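Local coordinates for protein glucokinase (PDB 2QM1) that probably phosphorylates glucose at the expense of ATP, as a zinc-containing sugar kinase of the ROK family, at residues I18-L23 with Q31-E36; S49-I54 with E102-A107. One frame throughout, in Å; residues are numbered along the deposited sequence.

Contact 1. Residues I18-L23 with Q31-E36; sequences IKFAIL and QKWSIE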
ATOM      1  N   ILE B  18     -11.306  -5.319  27.546  1.00 41.51           N
ATOM      2  CA  ILE B  18     -11.222  -3.919  27.121  1.00 40.34           C
ATOM      3  C   ILE B  18     -10.198  -3.319  28.076  1.00 39.30           C
ATOM      4  O   ILE B  18     -10.371  -3.397  29.306  1.00 36.86           O
ATOM      5  CB  ILE B  18     -12.592  -3.137  27.255  1.00 39.37           C
ATOM      6  CG1 ILE B  18     -13.759  -3.924  26.612  1.00 38.35           C
ATOM      7  CG2 ILE B  18     -12.441  -1.685  26.672  1.00 39.54           C
ATOM      8  CD1 ILE B  18     -15.167  -3.283  26.844  1.00 41.57           C
ATOM      9  N   LYS B  19      -9.125  -2.772  27.512  1.00 38.57           N
ATOM     10  CA  LYS B  19      -8.054  -2.200  28.308  1.00 38.57           C
ATOM     11  C   LYS B  19      -8.075  -0.683  28.160  1.00 38.05           C
ATOM     12  O   LYS B  19      -8.332  -0.200  27.079  1.00 38.02           O
ATOM     13  CB  LYS B  19      -6.730  -2.692  27.801  1.00 38.20           C
ATOM     14  CG  LYS B  19      -6.591  -4.171  27.820  1.00 41.73           C
ATOM     15  CD  LYS B  19      -5.135  -4.494  27.953  1.00 47.09           C
ATOM     16  CE  LYS B  19      -4.775  -5.708  27.192  1.00 47.83           C
ATOM     17  NZ  LYS B  19      -4.820  -5.300  25.756  1.00 49.97           N
ATOM     18  N   PHE B  20      -7.763   0.029  29.245  1.00 37.02           N
ATOM     19  CA  PHE B  20      -7.743   1.496  29.280  1.00 37.34           C
ATOM     20  C   PHE B  20      -6.390   1.942  29.783  1.00 37.91           C
ATOM     21  O   PHE B  20      -5.721   1.207  30.556  1.00 36.43           O
ATOM     22  CB  PHE B  20      -8.789   2.015  30.247  1.00 36.86           C
ATOM     23  CG  PHE B  20     -10.165   1.486  30.010  1.00 35.71           C
ATOM     24  CD1 PHE B  20     -11.111   2.261  29.366  1.00 37.77           C
ATOM     25  CD2 PHE B  20     -10.538   0.228  30.471  1.00 40.05           C
ATOM     26  CE1 PHE B  20     -12.401   1.774  29.150  1.00 40.30           C
ATOM     27  CE2 PHE B  20     -11.830  -0.271  30.237  1.00 41.80           C
ATOM     28  CZ  PHE B  20     -12.764   0.511  29.598  1.00 39.80           C
ATOM     29  N   ALA B  21      -5.961   3.120  29.332  1.00 37.05           N
ATOM     30  CA  ALA B  21      -4.847   3.783  30.000  1.00 38.26           C
ATOM     31  C   ALA B  21      -5.064   5.258  29.969  1.00 38.50           C
ATOM     32  O   ALA B  21      -5.737   5.755  29.076  1.00 38.63           O
ATOM     33  CB  ALA B  21      -3.520   3.467  29.353  1.00 36.31           C
ATOM     34  N   ILE B  22      -4.420   5.916  30.931  1.00 38.33           N
ATOM     35  CA  ILE B  22      -4.293   7.341  31.004  1.00 39.25           C
ATOM     36  C   ILE B  22      -2.825   7.665  30.852  1.00 39.23           C
ATOM     37  O   ILE B  22      -1.958   7.096  31.525  1.00 37.90           O
ATOM     38  CB  ILE B  22      -4.836   7.896  32.317  1.00 39.45           C
ATOM     39  CG1 ILE B  22      -6.369   7.767  32.350  1.00 37.68           C
ATOM     40  CG2 ILE B  22      -4.442   9.340  32.463  1.00 40.75           C
ATOM     41  CD1 ILE B  22      -6.916   7.864  33.721  1.00 37.81           C
ATOM     42  N   LEU B  23      -2.553   8.593  29.946  1.00 38.57           N
ATOM     43  CA  LEU B  23      -1.191   8.835  29.563  1.00 38.97           C
ATOM     44  C   LEU B  23      -0.930  10.311  29.574  1.00 39.05           C
ATOM     45  O   LEU B  23      -1.871  11.097  29.463  1.00 39.02           O
ATOM     46  CB  LEU B  23      -0.981   8.288  28.140  1.00 37.89           C
ATOM     47  CG  LEU B  23      -1.027   6.777  27.874  1.00 41.34           C
ATOM     48  CD1 LEU B  23      -2.408   6.298  27.473  1.00 41.33           C
ATOM     49  CD2 LEU B  23      -0.051   6.377  26.761  1.00 41.69           C
ATOM     50  N   GLN B  31      -1.610   5.308  34.327  1.00 40.82           N
ATOM     51  CA  GLN B  31      -2.451   4.235  34.940  1.00 40.04           C
ATOM     52  C   GLN B  31      -3.001   3.346  33.872  1.00 39.77           C
ATOM     53  O   GLN B  31      -3.251   3.830  32.799  1.00 39.18           O
ATOM     54  CB  GLN B  31      -3.708   4.787  35.622  1.00 41.09           C
ATOM     55  CG  GLN B  31      -3.803   6.249  35.712  1.00 39.22           C
ATOM     56  CD  GLN B  31      -4.931   6.700  36.600  1.00 41.75           C
ATOM     57  OE1 GLN B  31      -5.726   5.890  37.104  1.00 39.54           O
ATOM     58  NE2 GLN B  31      -5.021   8.009  36.791  1.00 38.70           N
ATOM     59  N   LYS B  32      -3.223   2.058  34.191  1.00 39.48           N
ATOM     60  CA  LYS B  32      -3.860   1.099  33.296  1.00 40.18           C
ATOM     61  C   LYS B  32      -4.898   0.335  34.060  1.00 39.57           C
ATOM     62  O   LYS B  32      -4.743   0.141  35.259  1.00 38.71           O
ATOM     63  CB  LYS B  32      -2.851   0.031  32.803  1.00 41.87           C
ATOM     64  CG  LYS B  32      -1.622   0.559  32.023  1.00 40.21           C
ATOM     65  CD  LYS B  32      -0.599  -0.554  31.901  1.00 41.41           C
ATOM     66  CE  LYS B  32      -1.099  -1.722  31.068  1.00 44.22           C
ATOM     67  NZ  LYS B  32       0.086  -2.670  30.862  1.00 46.70           N
ATOM     68  N   TRP B  33      -5.932  -0.141  33.351  1.00 39.83           N
ATOM     69  CA  TRP B  33      -6.986  -0.974  33.953  1.00 38.63           C
ATOM     70  C   TRP B  33      -7.770  -1.695  32.881  1.00 39.20           C
ATOM     71  O   TRP B  33      -7.620  -1.401  31.682  1.00 38.95           O
ATOM     72  CB  TRP B  33      -7.875  -0.150  34.877  1.00 39.21           C
ATOM     73  CG  TRP B  33      -8.826   0.849  34.234  1.00 36.50           C
ATOM     74  CD1 TRP B  33     -10.157   0.653  33.978  1.00 36.77           C
ATOM     75  CD2 TRP B  33      -8.540   2.203  33.842  1.00 37.11           C
ATOM     76  NE1 TRP B  33     -10.729   1.799  33.442  1.00 35.98           N
ATOM     77  CE2 TRP B  33      -9.766   2.768  33.342  1.00 36.78           C
ATOM     78  CE3 TRP B  33      -7.387   3.005  33.876  1.00 37.65           C
ATOM     79  CZ2 TRP B  33      -9.854   4.086  32.858  1.00 36.12           C
ATOM     80  CZ3 TRP B  33      -7.460   4.324  33.381  1.00 38.82           C
ATOM     81  CH2 TRP B  33      -8.702   4.855  32.879  1.00 38.21           C
ATOM     82  N   SER B  34      -8.528  -2.710  33.257  1.00 38.28           N
ATOM     83  CA  SER B  34      -9.306  -3.417  32.229  1.00 40.07           C
ATOM     84  C   SER B  34     -10.626  -3.922  32.774  1.00 39.93           C
ATOM     85  O   SER B  34     -10.882  -3.819  33.984  1.00 39.17           O
ATOM     86  CB  SER B  34      -8.476  -4.529  31.488  1.00 38.89           C
ATOM     87  OG  SER B  34      -8.054  -5.534  32.392  1.00 43.18           O
ATOM     88  N   ILE B  35     -11.487  -4.379  31.860  1.00 40.45           N
ATOM     89  CA  ILE B  35     -12.704  -5.129  32.190  1.00 40.68           C
ATOM     90  C   ILE B  35     -12.922  -6.188  31.109  1.00 42.74           C
ATOM     91  O   ILE B  35     -12.290  -6.128  30.037  1.00 41.88           O
ATOM     92  CB  ILE B  35     -13.983  -4.233  32.239  1.00 41.47           C
ATOM     93  CG1 ILE B  35     -14.340  -3.729  30.804  1.00 40.42           C
ATOM     94  CG2 ILE B  35     -13.831  -3.103  33.306  1.00 38.91           C
ATOM     95  CD1 ILE B  35     -15.263  -2.557  30.696  1.00 37.35           C
ATOM     96  N   GLU B  36     -13.826  -7.135  31.380  1.00 44.34           N
ATOM     97  CA  GLU B  36     -14.259  -8.117  30.376  1.00 47.79           C
ATOM     98  C   GLU B  36     -15.079  -7.435  29.302  1.00 47.03           C
ATOM     99  O   GLU B  36     -15.765  -6.450  29.546  1.00 47.77           O
ATOM    100  CB  GLU B  36     -15.124  -9.240  30.996  1.00 47.38           C
ATOM    101  CG  GLU B  36     -14.603  -9.796  32.310  1.00 51.39           C
ATOM    102  CD  GLU B  36     -15.366 -11.058  32.791  1.00 52.91           C
ATOM    103  OE1 GLU B  36     -16.547 -10.938  33.239  1.00 55.92           O
ATOM    104  OE2 GLU B  36     -14.753 -12.166  32.739  1.00 58.78           O
TER

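Contact 2. Residues S49-I54 with E102-A107; sequences SIIESI and EQIESA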
ATOM      1  N   SER B  49     -20.507  -0.094  28.966  1.00 37.06           N
ATOM      2  CA  SER B  49     -19.510  -0.543  29.928  1.00 36.93           C
ATOM      3  C   SER B  49     -18.228   0.329  29.882  1.00 36.97           C
ATOM      4  O   SER B  49     -17.574   0.544  30.907  1.00 37.46           O
ATOM      5  CB  SER B  49     -19.185  -2.024  29.746  1.00 36.07           C
ATOM      6  OG  SER B  49     -18.414  -2.209  28.601  1.00 34.69           O
ATOM      7  N   ILE B  50     -17.909   0.854  28.699  1.00 37.12           N
ATOM      8  CA  ILE B  50     -16.709   1.655  28.504  1.00 36.71           C
ATOM      9  C   ILE B  50     -16.973   3.008  29.134  1.00 37.17           C
ATOM     10  O   ILE B  50     -16.127   3.531  29.858  1.00 36.48           O
ATOM     11  CB  ILE B  50     -16.376   1.773  26.986  1.00 36.97           C
ATOM     12  CG1 ILE B  50     -15.967   0.384  26.402  1.00 34.99           C
ATOM     13  CG2 ILE B  50     -15.359   2.861  26.723  1.00 34.45           C
ATOM     14  CD1 ILE B  50     -15.673   0.411  24.808  1.00 34.94           C
ATOM     15  N   ILE B  51     -18.156   3.565  28.853  1.00 37.00           N
ATOM     16  CA  ILE B  51     -18.578   4.834  29.448  1.00 36.93           C
ATOM     17  C   ILE B  51     -18.556   4.761  30.975  1.00 38.22           C
ATOM     18  O   ILE B  51     -17.971   5.632  31.656  1.00 37.91           O
ATOM     19  CB  ILE B  51     -19.987   5.183  28.964  1.00 38.00           C
ATOM     20  CG1 ILE B  51     -19.962   5.520  27.442  1.00 34.71           C
ATOM     21  CG2 ILE B  51     -20.612   6.273  29.882  1.00 34.75           C
ATOM     22  CD1 ILE B  51     -21.379   5.652  26.809  1.00 37.48           C
ATOM     23  N   GLU B  52     -19.207   3.723  31.514  1.00 37.74           N
ATOM     24  CA  GLU B  52     -19.194   3.445  32.945  1.00 38.56           C
ATOM     25  C   GLU B  52     -17.817   3.278  33.561  1.00 37.36           C
ATOM     26  O   GLU B  52     -17.596   3.781  34.645  1.00 34.56           O
ATOM     27  CB  GLU B  52     -20.052   2.233  33.295  1.00 38.54           C
ATOM     28  CG  GLU B  52     -20.120   1.902  34.769  1.00 45.47           C
ATOM     29  CD  GLU B  52     -20.452   3.106  35.674  1.00 50.92           C
ATOM     30  OE1 GLU B  52     -19.926   3.135  36.802  1.00 53.55           O
ATOM     31  OE2 GLU B  52     -21.228   4.008  35.275  1.00 53.07           O
ATOM     32  N   SER B  53     -16.925   2.533  32.900  1.00 36.64           N
ATOM     33  CA  SER B  53     -15.600   2.289  33.458  1.00 37.00           C
ATOM     34  C   SER B  53     -14.793   3.613  33.551  1.00 38.24           C
ATOM     35  O   SER B  53     -14.079   3.847  34.515  1.00 39.26           O
ATOM     36  CB  SER B  53     -14.867   1.247  32.614  1.00 37.21           C
ATOM     37  OG  SER B  53     -13.537   1.039  33.070  1.00 37.03           O
ATOM     38  N   ILE B  54     -14.923   4.483  32.548  1.00 37.97           N
ATOM     39  CA  ILE B  54     -14.260   5.775  32.586  1.00 37.47           C
ATOM     40  C   ILE B  54     -14.907   6.740  33.589  1.00 37.37           C
ATOM     41  O   ILE B  54     -14.220   7.413  34.344  1.00 36.54           O
ATOM     42  CB  ILE B  54     -14.171   6.388  31.177  1.00 38.46           C
ATOM     43  CG1 ILE B  54     -13.113   5.653  30.348  1.00 33.09           C
ATOM     44  CG2 ILE B  54     -13.896   7.925  31.249  1.00 37.31           C
ATOM     45  CD1 ILE B  54     -13.249   5.921  28.905  1.00 36.18           C
ATOM     46  N   GLU B 102     -20.508   8.920  18.522  1.00 40.39           N
ATOM     47  CA  GLU B 102     -21.652   9.661  19.010  1.00 41.84           C
ATOM     48  C   GLU B 102     -22.001   9.302  20.466  1.00 41.17           C
ATOM     49  O   GLU B 102     -22.190  10.192  21.286  1.00 41.76           O
ATOM     50  CB  GLU B 102     -22.838   9.381  18.113  1.00 42.71           C
ATOM     51  CG  GLU B 102     -23.841  10.491  18.028  1.00 49.65           C
ATOM     52  CD  GLU B 102     -24.766  10.232  16.856  1.00 56.27           C
ATOM     53  OE1 GLU B 102     -25.697   9.398  17.033  1.00 61.25           O
ATOM     54  OE2 GLU B 102     -24.542  10.823  15.760  1.00 56.79           O
ATOM     55  N   GLN B 103     -22.068   8.010  20.775  1.00 40.88           N
ATOM     56  CA  GLN B 103     -22.495   7.566  22.096  1.00 41.71           C
ATOM     57  C   GLN B 103     -21.507   8.005  23.171  1.00 40.81           C
ATOM     58  O   GLN B 103     -21.890   8.590  24.191  1.00 39.99           O
ATOM     59  CB  GLN B 103     -22.756   6.058  22.102  1.00 41.88           C
ATOM     60  CG  GLN B 103     -23.771   5.631  20.973  1.00 44.50           C
ATOM     61  CD  GLN B 103     -23.957   4.123  20.755  1.00 44.52           C
ATOM     62  OE1 GLN B 103     -25.057   3.662  20.331  1.00 47.32           O
ATOM     63  NE2 GLN B 103     -22.913   3.355  20.999  1.00 46.13           N
ATOM     64  N   ILE B 104     -20.225   7.801  22.915  1.00 40.37           N
ATOM     65  CA  ILE B 104     -19.227   8.087  23.935  1.00 39.97           C
ATOM     66  C   ILE B 104     -19.014   9.573  24.115  1.00 41.25           C
ATOM     67  O   ILE B 104     -18.922  10.074  25.246  1.00 41.91           O
ATOM     68  CB  ILE B 104     -17.899   7.331  23.624  1.00 39.70           C
ATOM     69  CG1 ILE B 104     -18.205   5.843  23.661  1.00 37.92           C
ATOM     70  CG2 ILE B 104     -16.756   7.734  24.622  1.00 38.11           C
ATOM     71  CD1 ILE B 104     -17.032   4.972  23.521  1.00 41.36           C
ATOM     72  N   GLU B 105     -18.916  10.289  23.008  1.00 42.15           N
ATOM     73  CA  GLU B 105     -18.666  11.699  23.104  1.00 44.34           C
ATOM     74  C   GLU B 105     -19.828  12.307  23.857  1.00 43.95           C
ATOM     75  O   GLU B 105     -19.651  13.129  24.776  1.00 42.68           O
ATOM     76  CB  GLU B 105     -18.523  12.332  21.713  1.00 44.92           C
ATOM     77  CG  GLU B 105     -17.421  13.345  21.664  1.00 49.18           C
ATOM     78  CD  GLU B 105     -17.126  13.828  20.283  1.00 50.48           C
ATOM     79  OE1 GLU B 105     -18.082  14.108  19.523  1.00 52.77           O
ATOM     80  OE2 GLU B 105     -15.927  13.943  19.976  1.00 52.54           O
ATOM     81  N   SER B 106     -21.024  11.868  23.487  1.00 43.82           N
ATOM     82  CA  SER B 106     -22.244  12.375  24.153  1.00 43.17           C
ATOM     83  C   SER B 106     -22.260  12.138  25.674  1.00 41.42           C
ATOM     84  O   SER B 106     -22.473  13.059  26.474  1.00 40.39           O
ATOM     85  CB  SER B 106     -23.480  11.769  23.526  1.00 42.61           C
ATOM     86  OG  SER B 106     -24.623  12.440  24.049  1.00 49.58           O
ATOM     87  N   ALA B 107     -21.996  10.894  26.055  1.00 40.90           N
ATOM     88  CA  ALA B 107     -22.017  10.472  27.448  1.00 39.99           C
ATOM     89  C   ALA B 107     -20.921  11.130  28.296  1.00 40.07           C
ATOM     90  O   ALA B 107     -21.114  11.372  29.474  1.00 38.24           O
ATOM     91  CB  ALA B 107     -21.881   8.965  27.541  1.00 38.76           C
TER

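Contact 1. Residues I18-L23 with Q31-E36
Phe20 and Trp33 face each other across two antiparallel strands and bury more surface in this contact than any other residues, with Ile22 next. They form a hydrogen-bonded pair: Phe20 N reaches Trp33 O at 2.8 Å, almost along the C=O axis, whereas the return bond from Trp33 N to Phe20 O, 3.1 Å, arrives from above the carbonyl plane. The two side chains rise on the same face of the sheet. Trp33 holds its CG in the crowded position between backbone N and carbonyl carbon (chi1 71°), which swings the indole over its neighbour; Phe20 has CG anti to its carbonyl carbon (chi1 -53°). The outcome is an offset stack, with the phenyl centroid 4.4 Å from that of the five-membered indole ring and the planes only 6° apart. Beneath the six-membered ring lies Phe20 CB, a CH-pi contact in which CB comes within 3.3 Å of Trp33 CE2. Ile22 meets the indole differently, its CD1 touching the edge at Trp33 CZ3 (3.6 Å), while the same methyl packs against the amide of Gln31. At the other end Ile18 and Ile35 lie side by side, CD1 to CD1 at 3.9 Å, and Ile35 CD1 also borders the edge of the Phe20 ring. The indole is further fixed by its NE1, which hydrogen-bonds Ser53 OG on helix 46-60, and Gln31 OE1 is bonded to Arg57 of that helix. Lys19, Ala21, Lys32 and Ser34 occupy the other face, where Lys32 forms a salt bridge with Glu309. This is a two-stranded antiparallel beta hairpin, the edge of the mixed 3-2-1-4-5 sheet found in the actin-like ATPase fold of ROK kinases.

Contact 2. Residues S49-I54 with E102-A107
Two helices packed side by side on one face of the N-terminal mixed sheet, an element of the actin-like ATPase fold, meet here through a small apolar patch. The segments 49-54 and 102-107 run in roughly the same direction, 27° apart, and their axes stay 10.2 Å from each other at closest approach. At that spacing the contact is made mainly by side chains, and it is modest in extent. Ile51 contributes the largest share. Its CG1 stands anti to the carbonyl carbon (chi1 -68°) and the chain continues extended through chi2, sending CD1 across to the second helix. There the methyl presses on Ala107 CB at 3.4 Å, tighter than ordinary van der Waals contact between carbons, and lies 4.0 Å from the backbone Gln103 O, one turn earlier. The other branch helps to hold the same small partner, with Ile51 CG2 at 3.8 Å from Ala107 CB. Thus both branches of one isoleucine bear on a single alanine methyl.

Ile104 supplies the second half of the patch. Its side chain crosses those of Ile50 and Ile51 obliquely, CG1 resting against Ile51 CG1 while its terminal CD1 meets Ile50 CG2, each pair 4.2 Å apart. These looser distances contrast with the tight methyl contact at Ala107. A polar link just outside the patch joins the same two helices: Ala107 O accepts a hydrogen bond from Arg55 NH2.

Further side-chain contacts continue around the patch, where Val47 touches Gln103 and Ile104, and Leu108 reaches Ile51 and Ile54. Helix 46-60 lies beside helix 100-108 on the same face of the sheet and also packs on the strands: Ile50 meets Ile18 and Phe20 of strand 17-24 and, with Ile54, Ile11 of strand 7-13.

Overall arrangement
A sheet covered by a layer of helices is well illustrated by these two contacts, whose centres lie 14 Å apart. Contact 1 is complete before the chain enters contact 2: strand 29-36 is followed, after a loop, by helix 46-60, which contributes the first segment of contact 2. That helix is the joint between them, and Ile35 CD1 of the hairpin packs against its Ser49 OG. The hairpin belongs to the sheet, and the two helices lie next to each other in the layer that covers one of its faces. Both contacts lie away from the magnesium and zinc sites; what they join is the edge hairpin of the sheet and the helices that cover it.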